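Local coordinates for protein ribosomal RNA small subunit methyltransferase E (Neisseria gonorrhoeae, PDB 5VM8) that probably methylates a uridine of 16S ribosomal RNA at N3, using S-adenosyl methionine as methyl donor, at residues L83-R96 with G193-W205. Numbering follows the deposited sequence.
Sequences LNITLIQSISSGDR and GAIVFMVGPEGGW
Asn84, Thr86, Ile88 and Ser90 carry the backbone ladder between parallel strands 85-90 and 195-199. Thr86 N bonds to Ile195 O and Phe197 N to Thr86 O, both at 2.9 Å, and the alternation runs on to Ser90 N on Val199 O. That last carbonyl is gripped twice: Ser90 OG, turned back beside its own backbone N (chi1 -45°), also donates to it at 2.9 Å. On one face Ile88 crosses its neighbours, CD1 against Val196 CG1 (3.5 Å) and CG2 against the methyl end of Met198; further along, Pro201 CD presses on Ser90 CB at 3.4 Å. On the other, Leu87 CD1 touches both Phe197 CD2 and Val199 CG2, the latter methyl lying over one face of the Phe197 ring; helix 232-244 covers Phe197 and Val199. The strands are neighbours inside the parallel sheet of the SPOUT methyltransferase domain, which carries a trefoil knot. Beyond the strand ends, Glu202 folds back at chi2 (87°), and its OE1 takes the Ser93 N-H on the syn side almost straight (2.8 Å, 179°). Arg96 runs past it in the opposite direction, Arg96 CD against Glu202 CG at 3.7 Å, with its guanidinium face over Glu202 CA while NH2 bonds to Arg229 O.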
# COMPACT_ATOMS: atom_id res chain seq x y z
N LEU A 83 -5.56 9.07 8.87
CA LEU A 83 -5.12 9.89 7.76
C LEU A 83 -5.21 9.09 6.46
O LEU A 83 -4.76 7.94 6.39
CB LEU A 83 -3.69 10.36 7.99
CG LEU A 83 -3.08 11.38 7.04
CD1 LEU A 83 -3.94 12.66 7.04
CD2 LEU A 83 -1.63 11.68 7.43
N ASN A 84 -5.79 9.69 5.44
CA ASN A 84 -5.99 9.07 4.14
C ASN A 84 -4.90 9.54 3.18
O ASN A 84 -4.87 10.70 2.79
CB ASN A 84 -7.38 9.43 3.63
CG ASN A 84 -7.85 8.54 2.53
OD1 ASN A 84 -7.14 8.33 1.55
ND2 ASN A 84 -9.04 8.01 2.66
N ILE A 85 -3.98 8.64 2.82
CA ILE A 85 -2.86 8.95 1.92
C ILE A 85 -2.92 8.03 0.71
O ILE A 85 -2.77 6.82 0.84
CB ILE A 85 -1.50 8.79 2.61
CG1 ILE A 85 -1.44 9.59 3.91
CG2 ILE A 85 -0.37 9.19 1.65
CD1 ILE A 85 -0.31 9.12 4.83
N THR A 86 -3.06 8.61 -0.49
CA THR A 86 -2.86 7.89 -1.74
C THR A 86 -1.45 8.20 -2.23
O THR A 86 -1.13 9.37 -2.48
CB THR A 86 -3.88 8.27 -2.80
OG1 THR A 86 -5.21 7.95 -2.35
CG2 THR A 86 -3.59 7.60 -4.16
N LEU A 87 -0.64 7.17 -2.40
CA LEU A 87 0.69 7.30 -3.00
C LEU A 87 0.54 7.09 -4.50
O LEU A 87 0.20 5.99 -4.95
CB LEU A 87 1.65 6.28 -2.39
CG LEU A 87 2.99 6.02 -3.11
CD1 LEU A 87 3.80 7.30 -3.29
CD2 LEU A 87 3.79 4.95 -2.35
N ILE A 88 0.74 8.15 -5.28
CA ILE A 88 0.85 8.04 -6.73
C ILE A 88 2.33 7.90 -7.05
O ILE A 88 3.07 8.89 -7.01
CB ILE A 88 0.26 9.25 -7.45
CG1 ILE A 88 -1.22 9.46 -7.12
CG2 ILE A 88 0.39 9.07 -8.98
CD1 ILE A 88 -1.85 10.54 -7.97
N GLN A 89 2.73 6.70 -7.48
CA GLN A 89 4.12 6.30 -7.68
C GLN A 89 4.37 5.98 -9.15
O GLN A 89 3.74 5.07 -9.71
CB GLN A 89 4.44 5.07 -6.83
CG GLN A 89 5.84 4.52 -7.03
CD GLN A 89 6.89 5.49 -6.54
OE1 GLN A 89 6.91 5.82 -5.35
NE2 GLN A 89 7.75 5.99 -7.45
N SER A 90 5.32 6.68 -9.76
CA SER A 90 5.76 6.31 -11.10
C SER A 90 6.48 4.98 -11.08
O SER A 90 7.33 4.75 -10.21
CB SER A 90 6.69 7.36 -11.69
OG SER A 90 6.16 8.64 -11.46
N ILE A 91 6.16 4.13 -12.06
CA ILE A 91 6.70 2.78 -12.11
C ILE A 91 8.21 2.86 -12.11
O ILE A 91 8.80 3.60 -12.91
CB ILE A 91 6.24 2.04 -13.37
CG1 ILE A 91 4.73 2.14 -13.56
CG2 ILE A 91 6.65 0.60 -13.29
CD1 ILE A 91 3.97 1.47 -12.50
N SER A 92 8.83 2.18 -11.14
CA SER A 92 10.28 2.04 -11.05
C SER A 92 10.65 0.56 -11.07
O SER A 92 9.80 -0.33 -10.92
CB SER A 92 10.78 2.70 -9.78
OG SER A 92 10.20 3.98 -9.69
N SER A 93 11.94 0.29 -11.32
CA SER A 93 12.39 -1.09 -11.49
C SER A 93 12.75 -1.74 -10.16
O SER A 93 13.19 -1.09 -9.22
CB SER A 93 13.57 -1.23 -12.46
OG SER A 93 14.82 -0.93 -11.88
N GLY A 94 12.50 -3.05 -10.10
CA GLY A 94 12.79 -3.96 -9.01
C GLY A 94 12.67 -3.54 -7.56
O GLY A 94 11.57 -3.26 -7.08
N ASP A 95 13.82 -3.53 -6.88
CA ASP A 95 13.89 -3.24 -5.44
C ASP A 95 13.33 -1.88 -5.12
O ASP A 95 12.69 -1.70 -4.08
CB ASP A 95 15.34 -3.33 -4.94
CG ASP A 95 15.69 -4.69 -4.46
OD1 ASP A 95 14.86 -5.60 -4.67
OD2 ASP A 95 16.79 -4.86 -3.87
N ARG A 96 13.56 -0.90 -5.99
CA ARG A 96 13.09 0.43 -5.65
C ARG A 96 11.57 0.47 -5.56
O ARG A 96 11.00 1.04 -4.63
CB ARG A 96 13.60 1.42 -6.68
CG ARG A 96 13.19 2.84 -6.40
CD ARG A 96 13.87 3.73 -7.41
NE ARG A 96 13.58 5.13 -7.16
CZ ARG A 96 14.52 6.04 -6.97
NH1 ARG A 96 15.80 5.68 -7.01
NH2 ARG A 96 14.19 7.30 -6.76
N GLY A 193 -8.60 17.11 4.65
CA GLY A 193 -9.11 15.79 4.34
C GLY A 193 -8.06 14.83 3.82
O GLY A 193 -7.08 14.54 4.50
N ALA A 194 -8.26 14.34 2.60
CA ALA A 194 -7.37 13.32 2.08
C ALA A 194 -6.12 13.97 1.46
O ALA A 194 -6.13 15.13 1.04
CB ALA A 194 -8.10 12.45 1.06
N ILE A 195 -5.06 13.17 1.38
CA ILE A 195 -3.78 13.55 0.81
C ILE A 195 -3.50 12.67 -0.41
O ILE A 195 -3.70 11.45 -0.37
CB ILE A 195 -2.63 13.42 1.83
CG1 ILE A 195 -2.85 14.35 3.01
CG2 ILE A 195 -1.27 13.67 1.17
CD1 ILE A 195 -1.98 14.01 4.21
N VAL A 196 -3.03 13.31 -1.48
CA VAL A 196 -2.60 12.63 -2.68
C VAL A 196 -1.15 13.05 -2.88
O VAL A 196 -0.84 14.24 -2.94
CB VAL A 196 -3.47 12.99 -3.90
CG1 VAL A 196 -2.87 12.40 -5.16
CG2 VAL A 196 -4.86 12.43 -3.69
N PHE A 197 -0.28 12.06 -2.99
CA PHE A 197 1.14 12.28 -2.92
C PHE A 197 1.78 11.63 -4.14
O PHE A 197 1.59 10.43 -4.35
CB PHE A 197 1.58 11.66 -1.58
CG PHE A 197 3.03 11.52 -1.39
CD1 PHE A 197 3.87 12.60 -1.56
CD2 PHE A 197 3.55 10.33 -0.93
CE1 PHE A 197 5.22 12.49 -1.33
CE2 PHE A 197 4.90 10.20 -0.71
CZ PHE A 197 5.74 11.31 -0.90
N MET A 198 2.57 12.40 -4.90
CA MET A 198 3.08 11.96 -6.19
C MET A 198 4.60 11.83 -6.16
O MET A 198 5.30 12.76 -5.75
CB MET A 198 2.73 12.90 -7.32
CG MET A 198 1.30 12.95 -7.68
SD MET A 198 1.31 13.33 -9.43
CE MET A 198 2.40 11.96 -9.86
N VAL A 199 5.10 10.68 -6.59
CA VAL A 199 6.53 10.41 -6.55
C VAL A 199 7.01 9.94 -7.91
O VAL A 199 6.34 9.13 -8.57
CB VAL A 199 6.87 9.37 -5.45
CG1 VAL A 199 8.35 9.16 -5.38
CG2 VAL A 199 6.33 9.86 -4.11
N GLY A 200 8.19 10.41 -8.31
CA GLY A 200 8.76 10.04 -9.57
C GLY A 200 9.61 8.79 -9.56
O GLY A 200 9.84 8.15 -8.53
N PRO A 201 10.05 8.39 -10.74
CA PRO A 201 10.89 7.19 -10.87
C PRO A 201 12.34 7.54 -10.62
O PRO A 201 12.63 8.67 -10.22
CB PRO A 201 10.65 6.74 -12.33
CG PRO A 201 10.37 8.06 -13.08
CD PRO A 201 9.69 8.98 -12.06
N GLU A 202 13.24 6.57 -10.86
CA GLU A 202 14.68 6.81 -10.77
C GLU A 202 15.07 8.08 -11.50
O GLU A 202 15.69 8.99 -10.92
CB GLU A 202 15.46 5.62 -11.37
CG GLU A 202 15.07 4.23 -10.92
CD GLU A 202 13.94 3.57 -11.72
OE1 GLU A 202 13.77 2.35 -11.54
OE2 GLU A 202 13.24 4.25 -12.50
N GLY A 203 14.69 8.18 -12.78
CA GLY A 203 15.08 9.29 -13.63
C GLY A 203 14.45 10.62 -13.27
O GLY A 203 14.88 11.66 -13.79
N GLY A 204 13.40 10.62 -12.43
CA GLY A 204 12.81 11.86 -11.98
C GLY A 204 11.71 12.39 -12.88
O GLY A 204 11.26 11.75 -13.84
N TRP A 205 11.25 13.58 -12.53
CA TRP A 205 10.24 14.28 -13.31
C TRP A 205 10.85 15.06 -14.48
O TRP A 205 11.93 15.63 -14.37
CB TRP A 205 9.47 15.27 -12.43
CG TRP A 205 8.78 14.67 -11.25
CD1 TRP A 205 8.93 15.02 -9.94
CD2 TRP A 205 7.80 13.63 -11.28
NE1 TRP A 205 8.09 14.27 -9.15
CE2 TRP A 205 7.39 13.40 -9.96
CE3 TRP A 205 7.22 12.87 -12.31
CZ2 TRP A 205 6.42 12.46 -9.63
CZ3 TRP A 205 6.27 11.92 -11.98
CH2 TRP A 205 5.89 11.71 -10.65
O HOH W 1 -7.15 11.91 5.65
O HOH W 2 -6.00 10.14 0.04
O HOH W 3 11.17 3.18 -14.29